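Local coordinates for Peptide/nickel transport system substrate-binding protein (Listeria monocytogenes serotype 1/2a, PDB 5KZT) that probably binds peptides outside the membrane as the substrate-binding component of a transport system, and is seen here with a peptide bound, at residues A[180-183]-A[187-190]; A[270-275]-A[433-438]; A[319-324]-A[489-494]. One frame throughout, in Å; residues are numbered along the deposited sequence.

Contact 1: A[180-183]-A[187-190]; sequences KYAQ and NMLF
The backbone carbonyl Lys180 O is gripped by two donors. From within its own turn comes Gln183 N, 3.1 Å from Lys180 O, and from across the contact comes the side-chain amide of Asn187, whose ND2 lies 3.0 Å from Lys180 O in a bent, weak hydrogen bond. The backbone of Asn187 answers in the other direction: Ala182 N donates to Asn187 O at 2.8 Å, the shorter and straighter of the two direct bonds. Its angle at the hydrogen is 156°, but the donor stands 42° out of the carbonyl plane, so it does not follow a lone pair. One residue therefore uses its side chain as donor and its main chain as acceptor, fastening 187-190 to the backbone groups that flank Tyr181.

Tyr181 leaves the turn with CG anti to the backbone N (chi1 173°), which carries the ring back along 187-190. Its CD1 approaches Asn187 O obliquely at 3.3 Å, while Ala182 CB rests over one ring face, offset toward the rim. At the far end Tyr181 OH lies a short 2.5 Å from a water, which sits at the ring edge in plane and accepts from Leu189 N at 3.0 Å. The phenol thus reaches the second segment by a solvent bridge, two residues beyond the direct bond. On the buried side Met188 CG packs on Ala182 CA at 3.9 Å.

Behind this the tyrosine ring lies on Phe173 and Val174 of helix 171-177, and Met188 reaches Leu196. Ala182 has positive phi, as the third residue of a type II beta turn from Lys180 to Gln183 often does; the whole is a hydrogen-bonded loop connecting helix 171-177 to strand 194-197.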
loop_
_atom_site.group_PDB
_atom_site.type_symbol
_atom_site.label_atom_id
_atom_site.label_comp_id
_atom_site.label_asym_id
_atom_site.label_seq_id
_atom_site.Cartn_x
_atom_site.Cartn_y
_atom_site.Cartn_z
ATOM N N LYS A 180 -12.141 12.869 -16.749
ATOM C CA LYS A 180 -11.534 13.783 -15.770
ATOM C C LYS A 180 -11.898 13.466 -14.298
ATOM O O LYS A 180 -11.420 14.140 -13.380
ATOM C CB LYS A 180 -11.864 15.240 -16.114
ATOM C CG LYS A 180 -11.229 15.750 -17.414
ATOM C CD LYS A 180 -9.696 15.824 -17.387
ATOM C CE LYS A 180 -9.139 16.900 -16.436
ATOM N NZ LYS A 180 -7.801 16.562 -15.850
ATOM N N TYR A 181 -12.717 12.438 -14.057
ATOM C CA TYR A 181 -13.095 12.096 -12.682
ATOM C C TYR A 181 -11.856 11.886 -11.804
ATOM O O TYR A 181 -10.941 11.158 -12.185
ATOM C CB TYR A 181 -13.985 10.851 -12.610
ATOM C CG TYR A 181 -14.193 10.452 -11.162
ATOM C CD1 TYR A 181 -14.886 11.295 -10.293
ATOM C CD2 TYR A 181 -13.622 9.296 -10.637
ATOM C CE1 TYR A 181 -15.050 10.985 -8.961
ATOM C CE2 TYR A 181 -13.792 8.968 -9.296
ATOM C CZ TYR A 181 -14.505 9.820 -8.468
ATOM O OH TYR A 181 -14.659 9.541 -7.139
ATOM N N ALA A 182 -11.839 12.535 -10.641
ATOM C CA ALA A 182 -10.735 12.452 -9.659
ATOM C C ALA A 182 -9.352 12.901 -10.157
ATOM O O ALA A 182 -8.330 12.581 -9.554
ATOM C CB ALA A 182 -10.665 11.055 -9.051
ATOM N N GLN A 183 -9.307 13.680 -11.226
ATOM C CA GLN A 183 -8.024 14.161 -11.743
ATOM C C GLN A 183 -7.559 15.401 -11.004
ATOM O O GLN A 183 -6.423 15.815 -11.168
ATOM C CB GLN A 183 -8.116 14.413 -13.243
ATOM C CG GLN A 183 -8.361 13.145 -14.066
ATOM C CD GLN A 183 -7.225 12.128 -14.023
ATOM O OE1 GLN A 183 -7.445 10.940 -14.208
ATOM N NE2 GLN A 183 -6.003 12.593 -13.819
ATOM N N ASN A 187 -12.877 17.680 -9.182
ATOM C CA ASN A 187 -13.512 16.509 -9.797
ATOM C C ASN A 187 -13.658 15.300 -8.864
ATOM O O ASN A 187 -13.704 14.161 -9.314
ATOM C CB ASN A 187 -12.750 16.141 -11.073
ATOM C CG ASN A 187 -12.963 17.159 -12.170
ATOM O OD1 ASN A 187 -13.090 18.356 -11.910
ATOM N ND2 ASN A 187 -13.039 16.691 -13.398
ATOM N N MET A 188 -13.761 15.582 -7.568
ATOM C CA MET A 188 -14.049 14.600 -6.544
ATOM C C MET A 188 -15.253 15.050 -5.723
ATOM O O MET A 188 -15.508 16.254 -5.592
ATOM C CB MET A 188 -12.851 14.467 -5.596
ATOM C CG MET A 188 -11.537 14.082 -6.251
ATOM S SD MET A 188 -10.133 14.222 -5.121
ATOM C CE MET A 188 -10.567 12.871 -4.019
ATOM N N LEU A 189 -15.988 14.075 -5.189
ATOM C CA LEU A 189 -17.007 14.283 -4.149
ATOM C C LEU A 189 -16.615 13.583 -2.850
ATOM O O LEU A 189 -16.007 12.516 -2.862
ATOM C CB LEU A 189 -18.378 13.737 -4.567
ATOM C CG LEU A 189 -19.409 14.555 -5.331
ATOM C CD1 LEU A 189 -20.739 13.802 -5.322
ATOM C CD2 LEU A 189 -19.569 15.976 -4.795
ATOM N N PHE A 190 -17.022 14.171 -1.733
ATOM C CA PHE A 190 -16.538 13.780 -0.415
ATOM C C PHE A 190 -17.688 13.341 0.487
ATOM O O PHE A 190 -18.769 13.937 0.474
ATOM C CB PHE A 190 -15.768 14.957 0.211
ATOM C CG PHE A 190 -14.832 15.623 -0.752
ATOM C CD1 PHE A 190 -13.751 14.912 -1.295
ATOM C CD2 PHE A 190 -15.054 16.935 -1.183
ATOM C CE1 PHE A 190 -12.887 15.523 -2.218
ATOM C CE2 PHE A 190 -14.205 17.543 -2.105
ATOM C CZ PHE A 190 -13.126 16.839 -2.628
HETATM O O HOH W 1 -15.803 11.102 -5.489
#

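Contact 2: A[270-275]-A[433-438]; sequences SSTFYI and STFLDL
Phe435 points its ring from the short helix at the strand, and its CZ meets Ser270 O at 3.6 Å. The carbonyl oxygen lies at the ring edge, near the ring plane, where the slightly positive C-H rim faces it; this buried oxygen has no hydrogen-bonding partner in the model. Next along the ring, Phe435 CE1 comes to 4.1 Å from Thr272 OG1, obliquely. Farther down the strand Tyr274 OH touches Leu438 CD1 at 3.8 Å, the phenol end against one methyl branch. Tyr274 holds CG between its backbone N and carbonyl carbon (chi1 51°), and the ring reaches out from the strand to the residue three past Phe435.

A second shell fixes these groups. Thr272 OG1 spends its polar contact on Leu321 O, and Pro323 packs against both Thr272 and Phe435. Trp425 of the neighbouring strand 420-425 meets the Phe435 ring edge-to-face and also touches Tyr274 and Leu438. On strand 264-277, Ser271 OG hydrogen-bonds an acidic side chain of the bound peptide and Phe273 packs on one, so this helix-on-sheet contact lies behind the peptide site of a family 5 solute-binding protein.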
loop_
_atom_site.group_PDB
_atom_site.type_symbol
_atom_site.label_atom_id
_atom_site.label_comp_id
_atom_site.label_asym_id
_atom_site.label_seq_id
_atom_site.Cartn_x
_atom_site.Cartn_y
_atom_site.Cartn_z
ATOM N N SER A 270 4.857 -2.046 9.544
ATOM C CA SER A 270 4.601 -3.461 9.152
ATOM C C SER A 270 4.610 -3.671 7.624
ATOM O O SER A 270 3.839 -4.467 7.091
ATOM C CB SER A 270 3.276 -3.979 9.742
ATOM O OG SER A 270 3.308 -3.983 11.160
ATOM N N SER A 271 5.516 -2.962 6.961
ATOM C CA SER A 271 5.638 -2.966 5.516
ATOM C C SER A 271 6.972 -3.587 5.160
ATOM O O SER A 271 7.933 -3.496 5.942
ATOM C CB SER A 271 5.535 -1.539 4.995
ATOM O OG SER A 271 4.244 -1.028 5.292
ATOM N N THR A 272 7.018 -4.235 3.996
ATOM C CA THR A 272 8.225 -4.881 3.505
ATOM C C THR A 272 8.637 -4.244 2.182
ATOM O O THR A 272 7.801 -4.082 1.279
ATOM C CB THR A 272 7.962 -6.369 3.278
ATOM O OG1 THR A 272 7.552 -6.953 4.523
ATOM C CG2 THR A 272 9.221 -7.074 2.745
ATOM N N PHE A 273 9.912 -3.871 2.088
ATOM C CA PHE A 273 10.504 -3.376 0.862
ATOM C C PHE A 273 11.341 -4.492 0.258
ATOM O O PHE A 273 12.049 -5.208 0.972
ATOM C CB PHE A 273 11.332 -2.120 1.124
ATOM C CG PHE A 273 10.529 -0.860 1.015
ATOM C CD1 PHE A 273 9.659 -0.497 2.035
ATOM C CD2 PHE A 273 10.569 -0.096 -0.135
ATOM C CE1 PHE A 273 8.886 0.651 1.933
ATOM C CE2 PHE A 273 9.811 1.056 -0.237
ATOM C CZ PHE A 273 8.964 1.428 0.791
ATOM N N TYR A 274 11.201 -4.673 -1.049
ATOM C CA TYR A 274 11.784 -5.811 -1.715
ATOM C C TYR A 274 12.193 -5.419 -3.106
ATOM O O TYR A 274 11.651 -4.477 -3.684
ATOM C CB TYR A 274 10.824 -6.997 -1.755
ATOM C CG TYR A 274 9.433 -6.685 -2.271
ATOM C CD1 TYR A 274 8.438 -6.272 -1.390
ATOM C CD2 TYR A 274 9.107 -6.806 -3.625
ATOM C CE1 TYR A 274 7.159 -5.984 -1.822
ATOM C CE2 TYR A 274 7.816 -6.514 -4.074
ATOM C CZ TYR A 274 6.850 -6.109 -3.161
ATOM O OH TYR A 274 5.571 -5.802 -3.548
ATOM N N ILE A 275 13.141 -6.183 -3.632
ATOM C CA ILE A 275 13.557 -6.074 -5.021
ATOM C C ILE A 275 12.583 -6.888 -5.875
ATOM O O ILE A 275 12.393 -8.088 -5.625
ATOM C CB ILE A 275 14.981 -6.638 -5.245
ATOM C CG1 ILE A 275 16.003 -6.000 -4.299
ATOM C CG2 ILE A 275 15.398 -6.472 -6.707
ATOM C CD1 ILE A 275 16.270 -4.540 -4.537
ATOM N N SER A 433 -2.054 -13.380 3.389
ATOM C CA SER A 433 -2.524 -13.259 2.010
ATOM C C SER A 433 -2.431 -11.854 1.436
ATOM O O SER A 433 -2.255 -11.709 0.225
ATOM C CB SER A 433 -3.954 -13.795 1.864
ATOM O OG SER A 433 -4.887 -13.027 2.613
ATOM N N THR A 434 -2.536 -10.817 2.267
ATOM C CA THR A 434 -2.350 -9.461 1.758
ATOM C C THR A 434 -0.999 -9.305 1.028
ATOM O O THR A 434 -0.921 -8.614 0.011
ATOM C CB THR A 434 -2.550 -8.367 2.832
ATOM O OG1 THR A 434 -2.575 -7.074 2.191
ATOM C CG2 THR A 434 -1.472 -8.406 3.923
ATOM N N PHE A 435 0.039 -9.991 1.510
ATOM C CA PHE A 435 1.349 -10.024 0.841
ATOM C C PHE A 435 1.457 -11.124 -0.224
ATOM O O PHE A 435 1.907 -10.881 -1.358
ATOM C CB PHE A 435 2.461 -10.230 1.880
ATOM C CG PHE A 435 2.639 -9.053 2.820
ATOM C CD1 PHE A 435 3.509 -8.024 2.497
ATOM C CD2 PHE A 435 1.938 -8.984 4.022
ATOM C CE1 PHE A 435 3.659 -6.939 3.352
ATOM C CE2 PHE A 435 2.072 -7.897 4.865
ATOM C CZ PHE A 435 2.938 -6.871 4.520
ATOM N N LEU A 436 1.054 -12.328 0.137
ATOM C CA LEU A 436 1.312 -13.485 -0.729
ATOM C C LEU A 436 0.521 -13.435 -2.039
ATOM O O LEU A 436 1.035 -13.832 -3.084
ATOM C CB LEU A 436 1.032 -14.783 0.024
ATOM C CG LEU A 436 1.855 -15.054 1.302
ATOM C CD1 LEU A 436 1.230 -16.173 2.124
ATOM C CD2 LEU A 436 3.292 -15.387 0.971
ATOM N N ASP A 437 -0.709 -12.918 -1.984
ATOM C CA ASP A 437 -1.557 -12.838 -3.157
ATOM C C ASP A 437 -1.016 -11.964 -4.292
ATOM O O ASP A 437 -1.451 -12.098 -5.433
ATOM C CB ASP A 437 -2.937 -12.313 -2.782
ATOM C CG ASP A 437 -3.768 -13.318 -2.034
ATOM O OD1 ASP A 437 -3.375 -14.500 -1.882
ATOM O OD2 ASP A 437 -4.849 -12.918 -1.588
ATOM N N LEU A 438 -0.068 -11.083 -3.993
ATOM C CA LEU A 438 0.525 -10.249 -5.032
ATOM C C LEU A 438 1.153 -11.031 -6.191
ATOM O O LEU A 438 1.128 -10.576 -7.333
ATOM C CB LEU A 438 1.613 -9.366 -4.416
ATOM C CG LEU A 438 1.191 -8.425 -3.283
ATOM C CD1 LEU A 438 2.403 -7.664 -2.740
ATOM C CD2 LEU A 438 0.096 -7.466 -3.703
#

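Contact 3: A[319-324]-A[489-494]; sequences NNLVPE and VAIQPL
Pro493 stands the CB-CG edge of its tilted ring on one face of the peptide group joining Asn320 to Leu321, and this is the tight part of the contact. Pro493 CB stands 3.4 Å from Asn320 O, while its CG sits over the carbonyl carbon, with Asn320 C to Pro493 CG at 3.5 Å. The same Pro493 CG is 3.6 Å from Leu321 N. Three atoms of one amide are thus covered by two methylenes in van der Waals contact with a single face. The proline's own carbonyl, Pro493 O, is hydrogen-bonded to Lys303 NZ.

The chain around this amide is held by Glu481 of helix 471-487. Its OE1 accepts from Val322 N and, weakly, from Leu321 N, while its OE2 takes Asn320 ND2, which also donates to Gly341 O.

Strand 491-503 runs antiparallel to 316-317 and to 264-277 in the mixed sheet of this solute-binding fold, and Leu494 makes backbone hydrogen bonds to Ala318 and Phe273. Just past that pairing the 319-324 chain leaves the sheet, and side-chain packing takes over from strand pairing.

The looser part lies beside the proline. Leu321 turns CG anti to its backbone nitrogen (chi1 173°), carrying the isobutyl group toward Ile491, and the two side chains cross at about a right angle. They meet at a single methyl pair, CD1 of Leu321 on CD1 of Ile491 at 3.9 Å. Leu484 backs Leu321 and Leu485 backs Ile491, so this hydrophobic touch is buried under helix 471-487. Asn319, partly exposed, marks the solvent side.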
loop_
_atom_site.group_PDB
_atom_site.type_symbol
_atom_site.label_atom_id
_atom_site.label_comp_id
_atom_site.label_asym_id
_atom_site.label_seq_id
_atom_site.Cartn_x
_atom_site.Cartn_y
_atom_site.Cartn_z
ATOM N N ASN A 319 14.138 -10.971 5.785
ATOM C CA ASN A 319 14.401 -12.242 5.099
ATOM C C ASN A 319 13.098 -13.013 4.868
ATOM O O ASN A 319 13.083 -14.251 4.729
ATOM C CB ASN A 319 15.374 -13.055 5.927
ATOM C CG ASN A 319 16.691 -12.340 6.135
ATOM O OD1 ASN A 319 17.038 -11.968 7.252
ATOM N ND2 ASN A 319 17.419 -12.134 5.073
ATOM N N ASN A 320 11.999 -12.253 4.861
ATOM C CA ASN A 320 10.655 -12.718 4.602
ATOM C C ASN A 320 9.894 -11.596 3.897
ATOM O O ASN A 320 10.124 -10.397 4.147
ATOM C CB ASN A 320 9.906 -13.023 5.888
ATOM C CG ASN A 320 10.574 -14.092 6.724
ATOM O OD1 ASN A 320 11.504 -13.805 7.470
ATOM N ND2 ASN A 320 10.103 -15.329 6.595
ATOM N N LEU A 321 8.955 -11.982 3.050
ATOM C CA LEU A 321 7.992 -11.053 2.485
ATOM C C LEU A 321 7.018 -10.558 3.546
ATOM O O LEU A 321 6.720 -9.354 3.625
ATOM C CB LEU A 321 7.214 -11.727 1.355
ATOM C CG LEU A 321 6.063 -10.925 0.790
ATOM C CD1 LEU A 321 6.537 -9.569 0.292
ATOM C CD2 LEU A 321 5.365 -11.731 -0.299
ATOM N N VAL A 322 6.508 -11.491 4.346
ATOM C CA VAL A 322 5.589 -11.172 5.430
ATOM C C VAL A 322 6.417 -10.573 6.573
ATOM O O VAL A 322 7.438 -11.126 6.938
ATOM C CB VAL A 322 4.795 -12.409 5.894
ATOM C CG1 VAL A 322 3.966 -12.097 7.141
ATOM C CG2 VAL A 322 3.918 -12.936 4.755
ATOM N N PRO A 323 6.016 -9.397 7.084
ATOM C CA PRO A 323 6.796 -8.746 8.126
ATOM C C PRO A 323 6.667 -9.444 9.485
ATOM O O PRO A 323 5.635 -10.043 9.770
ATOM C CB PRO A 323 6.231 -7.326 8.159
ATOM C CG PRO A 323 4.852 -7.475 7.642
ATOM C CD PRO A 323 4.938 -8.526 6.593
ATOM N N GLU A 324 7.731 -9.375 10.286
ATOM C CA GLU A 324 7.707 -9.924 11.649
ATOM C C GLU A 324 6.752 -9.109 12.490
ATOM O O GLU A 324 6.629 -7.915 12.292
ATOM C CB GLU A 324 9.066 -9.843 12.308
ATOM C CG GLU A 324 10.158 -10.650 11.651
ATOM C CD GLU A 324 11.412 -10.603 12.480
ATOM O OE1 GLU A 324 11.623 -11.536 13.295
ATOM O OE2 GLU A 324 12.149 -9.599 12.357
ATOM N N VAL A 489 13.125 -17.485 -6.094
ATOM C CA VAL A 489 13.727 -16.139 -6.071
ATOM C C VAL A 489 12.903 -15.147 -6.932
ATOM O O VAL A 489 13.446 -14.420 -7.771
ATOM C CB VAL A 489 15.207 -16.156 -6.543
ATOM C CG1 VAL A 489 15.947 -14.945 -5.993
ATOM C CG2 VAL A 489 15.929 -17.437 -6.128
ATOM N N ALA A 490 11.580 -15.156 -6.748
ATOM C CA ALA A 490 10.672 -14.252 -7.489
ATOM C C ALA A 490 10.980 -12.788 -7.162
ATOM O O ALA A 490 10.896 -11.908 -8.034
ATOM C CB ALA A 490 9.227 -14.557 -7.115
ATOM N N ILE A 491 11.272 -12.556 -5.882
ATOM C CA ILE A 491 11.631 -11.227 -5.328
ATOM C C ILE A 491 12.683 -11.409 -4.254
ATOM O O ILE A 491 12.961 -12.533 -3.858
ATOM C CB ILE A 491 10.429 -10.548 -4.661
ATOM C CG1 ILE A 491 9.859 -11.410 -3.528
ATOM C CG2 ILE A 491 9.359 -10.246 -5.695
ATOM C CD1 ILE A 491 8.939 -10.658 -2.624
ATOM N N GLN A 492 13.246 -10.311 -3.768
ATOM C CA GLN A 492 14.183 -10.354 -2.639
ATOM C C GLN A 492 13.797 -9.320 -1.590
ATOM O O GLN A 492 14.078 -8.137 -1.755
ATOM C CB GLN A 492 15.639 -10.137 -3.097
ATOM C CG GLN A 492 16.697 -10.037 -1.977
ATOM C CD GLN A 492 16.742 -11.236 -1.024
ATOM O OE1 GLN A 492 15.708 -11.739 -0.598
ATOM N NE2 GLN A 492 17.956 -11.694 -0.677
ATOM N N PRO A 493 13.158 -9.763 -0.495
ATOM C CA PRO A 493 12.979 -8.867 0.650
ATOM C C PRO A 493 14.301 -8.224 1.099
ATOM O O PRO A 493 15.321 -8.905 1.182
ATOM C CB PRO A 493 12.404 -9.781 1.714
ATOM C CG PRO A 493 11.614 -10.776 0.913
ATOM C CD PRO A 493 12.476 -11.050 -0.283
ATOM N N LEU A 494 14.257 -6.922 1.368
ATOM C CA LEU A 494 15.443 -6.171 1.755
ATOM C C LEU A 494 15.306 -5.683 3.184
ATOM O O LEU A 494 16.186 -5.945 3.992
ATOM C CB LEU A 494 15.674 -4.995 0.801
ATOM C CG LEU A 494 17.023 -5.026 0.083
ATOM C CD1 LEU A 494 17.070 -4.037 -1.064
ATOM C CD2 LEU A 494 18.159 -4.776 1.074
#

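Starting from the N terminus, contact 1 comes first and closes a local loop, with just three residues between its segments, before strand 194-197 begins. Contacts 2 and 3 follow in series with it and are long-range: 270-275 waits for 433-438, and 319-324 waits for 489-494, so their segments alternate and the two closures cross. Strands 264-277 and 491-503 are sheet neighbours, which joins the two contacts directly; their centres are about 7 Å apart. Together they tie a helix and a loop to one sheet. Contact 1 stands apart, its centre about 30 Å from that of contact 2, on the other side of the chain's centre from contact 3.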